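Local coordinates for protein N-acetylglucosaminidase (Paenibacillus barengoltzii, PDB 6INX) that hydrolyses glycosidic bonds of N-acetylglucosamine units, probably in glycan chains, as an N-acetylglucosaminidase of glycoside hydrolase family 18, at residues Leu50-Leu53 against Pro54-Arg58; Ala215-Asn218 against Leu219-Ala223. All blocks are in the same frame, centred on the assembly; numbering follows the deposited sequence.

Contact 1: Leu50-Leu53 against Pro54-Arg58; sequences LKLL and PELKR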
# COMPACT_ATOMS: atom_id res chain seq x y z
N LEU A 50 -27.94 18.16 20.43
CA LEU A 50 -27.39 17.59 21.65
C LEU A 50 -28.37 17.61 22.81
O LEU A 50 -28.19 16.85 23.77
CB LEU A 50 -26.08 18.30 22.03
CG LEU A 50 -24.94 18.24 21.00
CD1 LEU A 50 -23.66 18.77 21.61
CD2 LEU A 50 -24.75 16.82 20.46
N LYS A 51 -29.41 18.45 22.75
CA LYS A 51 -30.43 18.46 23.79
C LYS A 51 -31.31 17.21 23.76
O LYS A 51 -32.03 16.96 24.73
CB LYS A 51 -31.32 19.70 23.66
CG LYS A 51 -30.59 21.02 23.89
CD LYS A 51 -29.72 20.98 25.13
CE LYS A 51 -29.71 22.32 25.84
NZ LYS A 51 -30.17 23.43 24.95
N LEU A 52 -31.25 16.43 22.68
CA LEU A 52 -32.01 15.19 22.57
C LEU A 52 -31.40 14.04 23.36
O LEU A 52 -32.07 13.02 23.56
CB LEU A 52 -32.12 14.80 21.09
CG LEU A 52 -33.07 13.67 20.68
CD1 LEU A 52 -34.49 13.93 21.17
CD2 LEU A 52 -33.05 13.47 19.17
N LEU A 53 -30.16 14.18 23.84
CA LEU A 53 -29.46 13.04 24.42
C LEU A 53 -30.13 12.45 25.66
O LEU A 53 -30.20 11.21 25.75
CB LEU A 53 -27.98 13.36 24.65
CG LEU A 53 -27.21 13.84 23.42
CD1 LEU A 53 -25.73 13.96 23.79
CD2 LEU A 53 -27.41 12.91 22.23
N PRO A 54 -30.62 13.23 26.64
CA PRO A 54 -31.31 12.61 27.78
C PRO A 54 -32.45 11.69 27.38
O PRO A 54 -32.63 10.64 28.00
CB PRO A 54 -31.78 13.81 28.60
CG PRO A 54 -30.76 14.87 28.31
CD PRO A 54 -30.40 14.68 26.86
N GLU A 55 -33.24 12.06 26.37
CA GLU A 55 -34.34 11.20 25.95
C GLU A 55 -33.83 9.92 25.31
O GLU A 55 -34.42 8.85 25.50
CB GLU A 55 -35.27 11.95 25.00
CG GLU A 55 -36.35 11.07 24.35
CD GLU A 55 -37.37 10.52 25.35
OE1 GLU A 55 -37.16 9.40 25.86
OE2 GLU A 55 -38.37 11.21 25.63
N LEU A 56 -32.74 10.00 24.55
CA LEU A 56 -32.16 8.79 23.97
C LEU A 56 -31.69 7.85 25.07
O LEU A 56 -31.90 6.63 24.99
CB LEU A 56 -31.01 9.15 23.03
CG LEU A 56 -31.32 10.07 21.85
CD1 LEU A 56 -30.09 10.22 20.95
CD2 LEU A 56 -32.52 9.58 21.06
N LYS A 57 -31.06 8.40 26.11
CA LYS A 57 -30.60 7.58 27.22
C LYS A 57 -31.77 7.01 28.01
O LYS A 57 -31.68 5.89 28.53
CB LYS A 57 -29.70 8.39 28.14
CG LYS A 57 -28.39 8.83 27.53
CD LYS A 57 -27.50 9.45 28.59
CE LYS A 57 -26.21 8.66 28.76
NZ LYS A 57 -26.45 7.24 29.15
N ARG A 58 -32.87 7.76 28.11
CA ARG A 58 -34.06 7.24 28.77
C ARG A 58 -34.63 6.04 28.02
O ARG A 58 -35.06 5.06 28.63
CB ARG A 58 -35.10 8.35 28.91
CG ARG A 58 -36.36 7.96 29.68
CD ARG A 58 -37.14 9.20 30.12
NE ARG A 58 -36.35 10.03 31.03
CZ ARG A 58 -36.29 9.85 32.34
NH1 ARG A 58 -36.98 8.88 32.92
NH2 ARG A 58 -35.53 10.65 33.08
O HOH W 1 -33.92 15.20 25.75
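Leu56 lies against two leucines from the preceding turn. Its CG is anti to the carbonyl carbon (chi1 -58°), which leans the side chain back toward the start of the helix. There its CD2 meets Leu52 CG at 4.1 Å, the two side chains crossing at about a right angle, and its CD1 reaches Leu53 CD2 at 4.0 Å on a slant. Cut back to an alanine, this position would probably leave Leu52 CG and Leu53 CD2 without the methyls they pack on, opening a gap beside both. Next along, Leu53 CB touches Pro54 CD at 3.5 Å, and both residues also rest on Ala102. This is a 3-10 turn running into the first turn of helix 53-59, the helix of a beta-alpha-beta crossover from strand 29-38 to strand 64-70 of the TIM barrel; a proline fits so early because no backbone N-H is needed there. The polar links are backbone ones. Leu56 N donates to Leu52 O at 3.2 Å, the N-H...O angle being 159° and the donor in the carbonyl plane, and Lys57 N to Leu53 O at 3.0 Å. Glu55 N has only a weak bond to Leu52 O, supplemented by a water it reaches at 3.3 Å, which in turn donates to Lys51 O at 2.8 Å.

Contact 2: Ala215-Asn218 against Leu219-Ala223; sequences ASVN and LFVRA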
# COMPACT_ATOMS: atom_id res chain seq x y z
N ALA A 215 -5.96 -8.63 8.52
CA ALA A 215 -4.58 -8.15 8.57
C ALA A 215 -4.44 -6.96 9.51
O ALA A 215 -3.42 -6.82 10.19
CB ALA A 215 -4.08 -7.78 7.17
N SER A 216 -5.46 -6.10 9.57
CA SER A 216 -5.42 -4.93 10.46
C SER A 216 -5.44 -5.36 11.92
O SER A 216 -4.64 -4.87 12.72
CB SER A 216 -6.59 -3.99 10.12
OG SER A 216 -6.58 -2.85 10.97
N VAL A 217 -6.37 -6.25 12.28
CA VAL A 217 -6.41 -6.78 13.64
C VAL A 217 -5.06 -7.37 14.03
O VAL A 217 -4.51 -7.07 15.10
CB VAL A 217 -7.55 -7.81 13.77
CG1 VAL A 217 -7.47 -8.52 15.13
CG2 VAL A 217 -8.91 -7.14 13.57
N ASN A 218 -4.48 -8.18 13.15
CA ASN A 218 -3.17 -8.75 13.43
C ASN A 218 -2.11 -7.67 13.65
O ASN A 218 -1.29 -7.79 14.57
CB ASN A 218 -2.79 -9.71 12.30
CG ASN A 218 -3.56 -11.02 12.38
OD1 ASN A 218 -4.15 -11.34 13.41
ND2 ASN A 218 -3.55 -11.78 11.28
N LEU A 219 -2.12 -6.61 12.84
CA LEU A 219 -1.16 -5.51 13.04
C LEU A 219 -1.32 -4.88 14.42
O LEU A 219 -0.33 -4.63 15.12
CB LEU A 219 -1.37 -4.44 11.98
CG LEU A 219 -0.91 -4.69 10.55
CD1 LEU A 219 -1.26 -3.48 9.68
CD2 LEU A 219 0.58 -4.97 10.51
N PHE A 220 -2.56 -4.60 14.82
CA PHE A 220 -2.78 -3.92 16.09
C PHE A 220 -2.51 -4.84 17.28
O PHE A 220 -2.00 -4.38 18.31
CB PHE A 220 -4.19 -3.32 16.12
CG PHE A 220 -4.28 -2.00 15.41
CD1 PHE A 220 -4.22 -0.82 16.13
CD2 PHE A 220 -4.38 -1.93 14.03
CE1 PHE A 220 -4.27 0.42 15.48
CE2 PHE A 220 -4.44 -0.69 13.37
CZ PHE A 220 -4.38 0.48 14.11
N VAL A 221 -2.84 -6.12 17.16
CA VAL A 221 -2.50 -7.07 18.23
C VAL A 221 -0.99 -7.13 18.41
O VAL A 221 -0.47 -7.06 19.53
CB VAL A 221 -3.09 -8.45 17.93
CG1 VAL A 221 -2.54 -9.48 18.91
CG2 VAL A 221 -4.60 -8.40 18.01
N ARG A 222 -0.25 -7.26 17.30
CA ARG A 222 1.20 -7.32 17.37
C ARG A 222 1.80 -6.02 17.88
O ARG A 222 2.88 -6.04 18.48
CB ARG A 222 1.78 -7.70 16.01
CG ARG A 222 1.67 -9.19 15.78
CD ARG A 222 1.87 -9.62 14.35
NE ARG A 222 1.13 -10.86 14.12
CZ ARG A 222 0.33 -11.07 13.09
NH1 ARG A 222 0.19 -10.15 12.15
NH2 ARG A 222 -0.31 -12.23 12.98
N ALA A 223 1.11 -4.90 17.67
CA ALA A 223 1.56 -3.62 18.18
C ALA A 223 1.25 -3.44 19.66
O ALA A 223 1.71 -2.47 20.27
CB ALA A 223 0.94 -2.48 17.36
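Asn218 and Arg222 both turn CG away from their own carbonyl carbon (chi1 -75° and -80°), and the arginine then runs extended from CG to NE, which carries it back along the helix, over Asn218, until the two side chains lie alongside each other and point the same way. The guanidinium ends up next to the amide with the planes 50° apart, Arg222 NH2 standing 3.5 Å from Asn218 CG. This is neighbourly contact rather than a side-chain hydrogen bond. The backbone does more: Asn218 O accepts Arg222 N and also lies over one face of the guanidinium, 3.9 Å from Arg222 CZ.

Ser216 and Phe220 form the next pair, one turn apart. Ser216 O takes the N-H of Phe220 at 3.0 Å, and the same oxygen sits at the edge of the ring, in its plane, 3.2 Å from Phe220 CD2, as a CH...O approach would have it. Ser216 OG comes within 3.9 Å of Phe220 CE2, but its polar partner is elsewhere: it is hydrogen-bonded to Ala160 O.

Val217 and Val221 make the apolar step. Their CG1 and CG2 atoms respectively touch at 4.1 Å, while Val221 N donates to Val217 O at 2.8 Å, the carbonyl pointing almost straight at the donor. Leu219 N closes the set with a bond to Ala215 O.

The side carrying Ser216, Val217, Phe220 and Val221 is turned toward the strands. The first three touch Leu182, Val217 and Val221 meet Ile232 and Ile230 in turn, and Phe220 reaches Tyr164 and Ile165 as well; Arg222 is exposed. Such an amphipathic alpha helix, laid over the outside of parallel strands 179-183 and 230-235 and linking them in a beta-alpha-beta crossover, is characteristic of a TIM barrel.

How the contacts relate
Both contacts are local ones in the helical layer that covers the TIM barrel, yet they share no element: contact 1 joins a 3-10 turn to the start of helix 53-59, between strands 29-38 and 64-70, and contact 2 lies along helix 213-222, between strands 179-183 and 230-235. They lie on opposite sides of the chain's centre, with their own centres 36 Å apart. Each is part buried, part exposed. Contact 1 sits farther out, and its first amides are less regularly bonded than those of contact 2; leucines supply its packing. Contact 2 has a regular run of backbone bonds, with valine and phenylalanine facing the strands and an asparagine-arginine pair on a more exposed side.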